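Local atomic coordinates of VMB-1 metallo-beta-lactamase (Vibrio alginolyticus, PDB entry 6LF4), a protein that probably hydrolyses beta-lactam antibiotics to substituted beta-amino acids, using zinc ions as cofactor. Residues A[163-168]-A[211-216]. Residues are numbered along the deposited sequence; the frame is centred on the assembly and turned at random.
Sequences CFVKSL and VSLLKH. With ZN (zinc ion), chain F; LMP ((2~{S},3~{R},4~{S})-2-[(2~{S},3~{R})-1,3-bis(oxidanyl)-1-oxidanylidene-butan-2-yl]-4-[(3~{S},5~{S})-5-(dimethylcarbamoy l)pyrrolidin-3-yl]sulfanyl-3-methyl-3,4-dihydro-2~{H}-pyrrole-5-carboxylic acid), chain G.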
ATOM      1  N   CYS A 163      -2.606  -1.348   4.665  1.00 26.59           N
ATOM      2  CA  CYS A 163      -2.949  -1.492   6.106  1.00 31.01           C
ATOM      3  C   CYS A 163      -4.459  -1.363   6.336  1.00 31.74           C
ATOM      4  O   CYS A 163      -4.917  -1.760   7.400  1.00 32.88           O
ATOM      5  CB  CYS A 163      -2.097  -0.531   6.911  1.00 34.27           C
ATOM      6  SG  CYS A 163      -0.355  -0.863   6.540  1.00 40.73           S
ATOM      7  N   PHE A 164      -5.225  -0.938   5.325  1.00 27.40           N
ATOM      8  CA  PHE A 164      -6.705  -1.044   5.328  1.00 24.96           C
ATOM      9  C   PHE A 164      -7.136  -2.514   5.479  1.00 26.04           C
ATOM     10  O   PHE A 164      -8.268  -2.788   5.919  1.00 25.48           O
ATOM     11  CB  PHE A 164      -7.260  -0.399   4.054  1.00 23.08           C
ATOM     12  CG  PHE A 164      -8.750  -0.405   3.935  1.00 21.93           C
ATOM     13  CD1 PHE A 164      -9.515   0.454   4.705  1.00 23.42           C
ATOM     14  CD2 PHE A 164      -9.390  -1.219   3.008  1.00 24.25           C
ATOM     15  CE1 PHE A 164     -10.891   0.487   4.561  1.00 20.10           C
ATOM     16  CE2 PHE A 164     -10.774  -1.179   2.871  1.00 22.18           C
ATOM     17  CZ  PHE A 164     -11.510  -0.338   3.660  1.00 20.68           C
ATOM     18  N   VAL A 165      -6.278  -3.451   5.109  1.00 27.73           N
ATOM     19  CA  VAL A 165      -6.623  -4.895   5.098  1.00 29.70           C
ATOM     20  C   VAL A 165      -5.681  -5.628   6.049  1.00 28.20           C
ATOM     21  O   VAL A 165      -4.462  -5.446   5.920  1.00 31.51           O
ATOM     22  CB  VAL A 165      -6.551  -5.474   3.673  1.00 31.41           C
ATOM     23  CG1 VAL A 165      -6.829  -6.970   3.680  1.00 33.22           C
ATOM     24  CG2 VAL A 165      -7.521  -4.743   2.747  1.00 31.30           C
ATOM     25  N   LYS A 166      -6.242  -6.442   6.933  1.00 29.61           N
ATOM     26  CA  LYS A 166      -5.442  -7.263   7.886  1.00 33.16           C
ATOM     27  C   LYS A 166      -5.289  -8.682   7.312  1.00 34.12           C
ATOM     28  O   LYS A 166      -6.178  -9.142   6.561  1.00 35.29           O
ATOM     29  CB  LYS A 166      -6.110  -7.186   9.258  1.00 32.88           C
ATOM     30  CG  LYS A 166      -6.212  -5.787   9.845  1.00 33.85           C
ATOM     31  CD  LYS A 166      -4.882  -5.127  10.167  1.00 39.54           C
ATOM     32  CE  LYS A 166      -4.869  -3.641   9.856  1.00 40.97           C
ATOM     33  NZ  LYS A 166      -3.516  -3.130   9.503  1.00 43.10           N
ATOM     34  N   SER A 167      -4.183  -9.352   7.640  1.00 37.45           N
ATOM     35  CA  SER A 167      -3.935 -10.783   7.331  1.00 37.53           C
ATOM     36  C   SER A 167      -4.933 -11.651   8.120  1.00 36.10           C
ATOM     37  O   SER A 167      -5.490 -11.167   9.124  1.00 34.98           O
ATOM     38  CB  SER A 167      -2.489 -11.126   7.596  1.00 41.19           C
ATOM     39  OG  SER A 167      -2.230 -11.152   8.993  1.00 39.74           O
ATOM     40  N   LEU A 168      -5.262 -12.840   7.615  1.00 37.95           N
ATOM     41  CA  LEU A 168      -6.284 -13.743   8.222  1.00 41.37           C
ATOM     42  C   LEU A 168      -5.949 -14.027   9.696  1.00 43.47           C
ATOM     43  O   LEU A 168      -6.888 -14.039  10.530  1.00 44.83           O
ATOM     44  CB  LEU A 168      -6.322 -15.061   7.446  1.00 45.93           C
ATOM     45  CG  LEU A 168      -7.340 -15.135   6.314  1.00 49.33           C
ATOM     46  CD1 LEU A 168      -7.280 -16.499   5.637  1.00 48.31           C
ATOM     47  CD2 LEU A 168      -8.744 -14.843   6.828  1.00 53.36           C
ATOM     48  N   VAL A 211     -10.248 -13.162  -0.866  1.00 43.04           N
ATOM     49  CA  VAL A 211     -11.236 -12.139  -0.421  1.00 41.49           C
ATOM     50  C   VAL A 211     -11.563 -12.288   1.072  1.00 43.63           C
ATOM     51  O   VAL A 211     -12.025 -11.288   1.662  1.00 39.20           O
ATOM     52  CB  VAL A 211     -12.504 -12.231  -1.291  1.00 46.40           C
ATOM     53  CG1 VAL A 211     -13.704 -11.528  -0.667  1.00 50.79           C
ATOM     54  CG2 VAL A 211     -12.231 -11.680  -2.684  1.00 47.25           C
ATOM     55  N   SER A 212     -11.393 -13.481   1.657  1.00 36.90           N
ATOM     56  CA  SER A 212     -11.685 -13.757   3.082  1.00 39.36           C
ATOM     57  C   SER A 212     -11.011 -12.671   3.937  1.00 32.68           C
ATOM     58  O   SER A 212     -11.548 -12.348   4.989  1.00 37.43           O
ATOM     59  CB  SER A 212     -11.245 -15.169   3.487  1.00 40.19           C
ATOM     60  OG  SER A 212      -9.843 -15.359   3.267  1.00 42.31           O
ATOM     61  N   LEU A 213      -9.868 -12.164   3.493  1.00 34.03           N
ATOM     62  CA  LEU A 213      -9.063 -11.131   4.208  1.00 34.77           C
ATOM     63  C   LEU A 213      -9.884  -9.858   4.346  1.00 33.73           C
ATOM     64  O   LEU A 213      -9.785  -9.218   5.408  1.00 33.38           O
ATOM     65  CB  LEU A 213      -7.772 -10.846   3.451  1.00 33.50           C
ATOM     66  CG  LEU A 213      -6.585 -11.720   3.826  1.00 36.16           C
ATOM     67  CD1 LEU A 213      -6.774 -13.148   3.315  1.00 38.06           C
ATOM     68  CD2 LEU A 213      -5.304 -11.108   3.284  1.00 36.37           C
ATOM     69  N   LEU A 214     -10.689  -9.548   3.325  1.00 30.62           N
ATOM     70  CA  LEU A 214     -11.620  -8.390   3.344  1.00 31.83           C
ATOM     71  C   LEU A 214     -12.679  -8.637   4.421  1.00 31.58           C
ATOM     72  O   LEU A 214     -12.857  -7.736   5.256  1.00 34.00           O
ATOM     73  CB  LEU A 214     -12.248  -8.175   1.957  1.00 29.62           C
ATOM     74  CG  LEU A 214     -11.256  -7.990   0.804  1.00 27.05           C
ATOM     75  CD1 LEU A 214     -11.971  -7.658  -0.496  1.00 31.16           C
ATOM     76  CD2 LEU A 214     -10.247  -6.901   1.096  1.00 26.60           C
ATOM     77  N   LYS A 215     -13.347  -9.799   4.398  1.00 30.33           N
ATOM     78  CA  LYS A 215     -14.441 -10.160   5.338  1.00 32.59           C
ATOM     79  C   LYS A 215     -13.884 -10.261   6.766  1.00 33.03           C
ATOM     80  O   LYS A 215     -14.574  -9.837   7.716  1.00 31.98           O
ATOM     81  CB  LYS A 215     -15.057 -11.510   4.968  1.00 36.96           C
ATOM     82  CG  LYS A 215     -15.402 -11.686   3.499  1.00 39.75           C
ATOM     83  CD  LYS A 215     -16.442 -10.724   3.022  1.00 41.96           C
ATOM     84  CE  LYS A 215     -16.964 -11.030   1.633  1.00 44.79           C
ATOM     85  NZ  LYS A 215     -17.166 -12.483   1.408  1.00 47.00           N
ATOM     86  N   HIS A 216     -12.679 -10.801   6.902  1.00 33.83           N
ATOM     87  CA  HIS A 216     -11.985 -10.944   8.209  1.00 36.29           C
ATOM     88  C   HIS A 216     -11.702  -9.561   8.797  1.00 33.83           C
ATOM     89  O   HIS A 216     -12.005  -9.342   9.979  1.00 40.96           O
ATOM     90  CB  HIS A 216     -10.698 -11.747   8.061  1.00 37.04           C
ATOM     91  CG  HIS A 216      -9.948 -11.850   9.348  1.00 39.40           C
ATOM     92  ND1 HIS A 216     -10.534 -12.373  10.479  1.00 39.70           N
ATOM     93  CD2 HIS A 216      -8.701 -11.460   9.698  1.00 39.03           C
ATOM     94  CE1 HIS A 216      -9.665 -12.317  11.480  1.00 40.62           C
ATOM     95  NE2 HIS A 216      -8.535 -11.762  11.030  1.00 40.77           N
TER
HETATM   96 ZN    ZN F 302       1.015  -0.748   8.427  1.00 50.81          ZN
HETATM   97  C1  LMP G 303       2.271  -1.477  12.957  1.00 80.33           C
HETATM   98  C2  LMP G 303       0.931  -2.234  12.959  1.00 79.98           C
HETATM   99  C3  LMP G 303       0.329  -1.867  11.625  1.00 75.81           C
HETATM  100  O7A LMP G 303       0.949  -6.983  13.936  1.00 95.96           O
HETATM  101  C6A LMP G 303       1.951  -7.570  13.528  1.00 93.67           C
HETATM  102  N7A LMP G 303       2.228  -8.845  13.863  1.00 93.61           N
HETATM  103  C9A LMP G 303       1.272  -9.682  14.592  1.00 90.50           C
HETATM  104  C8A LMP G 303       3.503  -9.479  13.520  1.00 91.00           C
HETATM  105  C5A LMP G 303       2.954  -6.887  12.607  1.00 93.10           C
HETATM  106  C2A LMP G 303       3.477  -5.578  13.217  1.00 87.88           C
HETATM  107  N3A LMP G 303       2.334  -6.495  11.334  1.00 86.87           N
HETATM  108  C4A LMP G 303       2.657  -5.097  11.032  1.00 84.35           C
HETATM  109  C1A LMP G 303       2.786  -4.485  12.414  1.00 87.04           C
HETATM  110  S21 LMP G 303       1.174  -4.039  13.110  1.00 82.43           S
HETATM  111  C31 LMP G 303      -0.942  -1.974  11.324  1.00 60.34           C
HETATM  112  O31 LMP G 303      -1.767  -1.765  12.195  1.00 60.72           O
HETATM  113  O32 LMP G 303      -1.248  -2.276  10.186  1.00 66.68           O
HETATM  114  N4  LMP G 303       1.209  -1.427  10.793  1.00 74.51           N
HETATM  115  C11 LMP G 303       2.428  -0.505  14.116  1.00 82.22           C
HETATM  116  C5  LMP G 303       2.330  -0.836  11.565  1.00 78.89           C
HETATM  117  C6  LMP G 303       2.205   0.688  11.585  1.00 73.03           C
HETATM  118  C61 LMP G 303       3.460   1.387  11.047  1.00 74.46           C
HETATM  119  O62 LMP G 303       4.552   1.105  11.919  1.00 81.00           O
HETATM  120  C62 LMP G 303       3.293   2.883  10.907  1.00 69.73           C
HETATM  121  C7  LMP G 303       0.935   1.197  10.891  1.00 63.67           C
HETATM  122  O71 LMP G 303       0.010   1.602  11.622  1.00 60.61           O
HETATM  123  O72 LMP G 303       0.917   1.171   9.644  1.00 40.51           O
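Leu-213 and Leu-168 mesh where the zinc-bearing loop 163-168 of the metallo-beta-lactamase fold, just past strand 158-162, packs on the N-terminal part of helix 212-224. The two leucine side chains cross at about a right angle, with Leu-213 CD1 3.6 Å from Leu-168 CG. Both methyls of Leu-168 also lie against Ser-212 OG, a hydroxyl whose hydrogen bond goes to Asp-210. Deeper in, Val-165 splits its two methyls between neighbouring helix residues. CG1, anti to the backbone N (chi1 177°), meets Leu-213 CB, whereas CG2 reaches Leu-214 CD2 at 3.8 Å; Val-201 of strand 200-203 touches both Val-165 and Leu-214. His-216 is approached by two carbonyls from different directions: Ser-167 O lies at the ring edge, 3.3 Å from CD2, while Leu-168 O sits over a face. That second oxygen is 2.9 Å from NE2, but the poor angle rules out a hydrogen bond, and NE2 instead bonds to Asn-170 O, further along the same loop.

The other end of the loop serves the active site. Cys-163 SG binds the zinc ion that Asp-86 and His-205 also hold, together with N4 and O72 of the ligand, a ring-opened carbapenem. Lys-166 bends at chi2 and chi3, which brings NZ back to donate a hydrogen bond to Cys-163 O (2.9 Å), arriving in the carbonyl plane on a lone pair, with a C=O...N angle of 127°. The same NZ is modelled only 2.5 Å from ligand carboxylate oxygen O32, a doubtfully short distance, although the opposite charges suit each other.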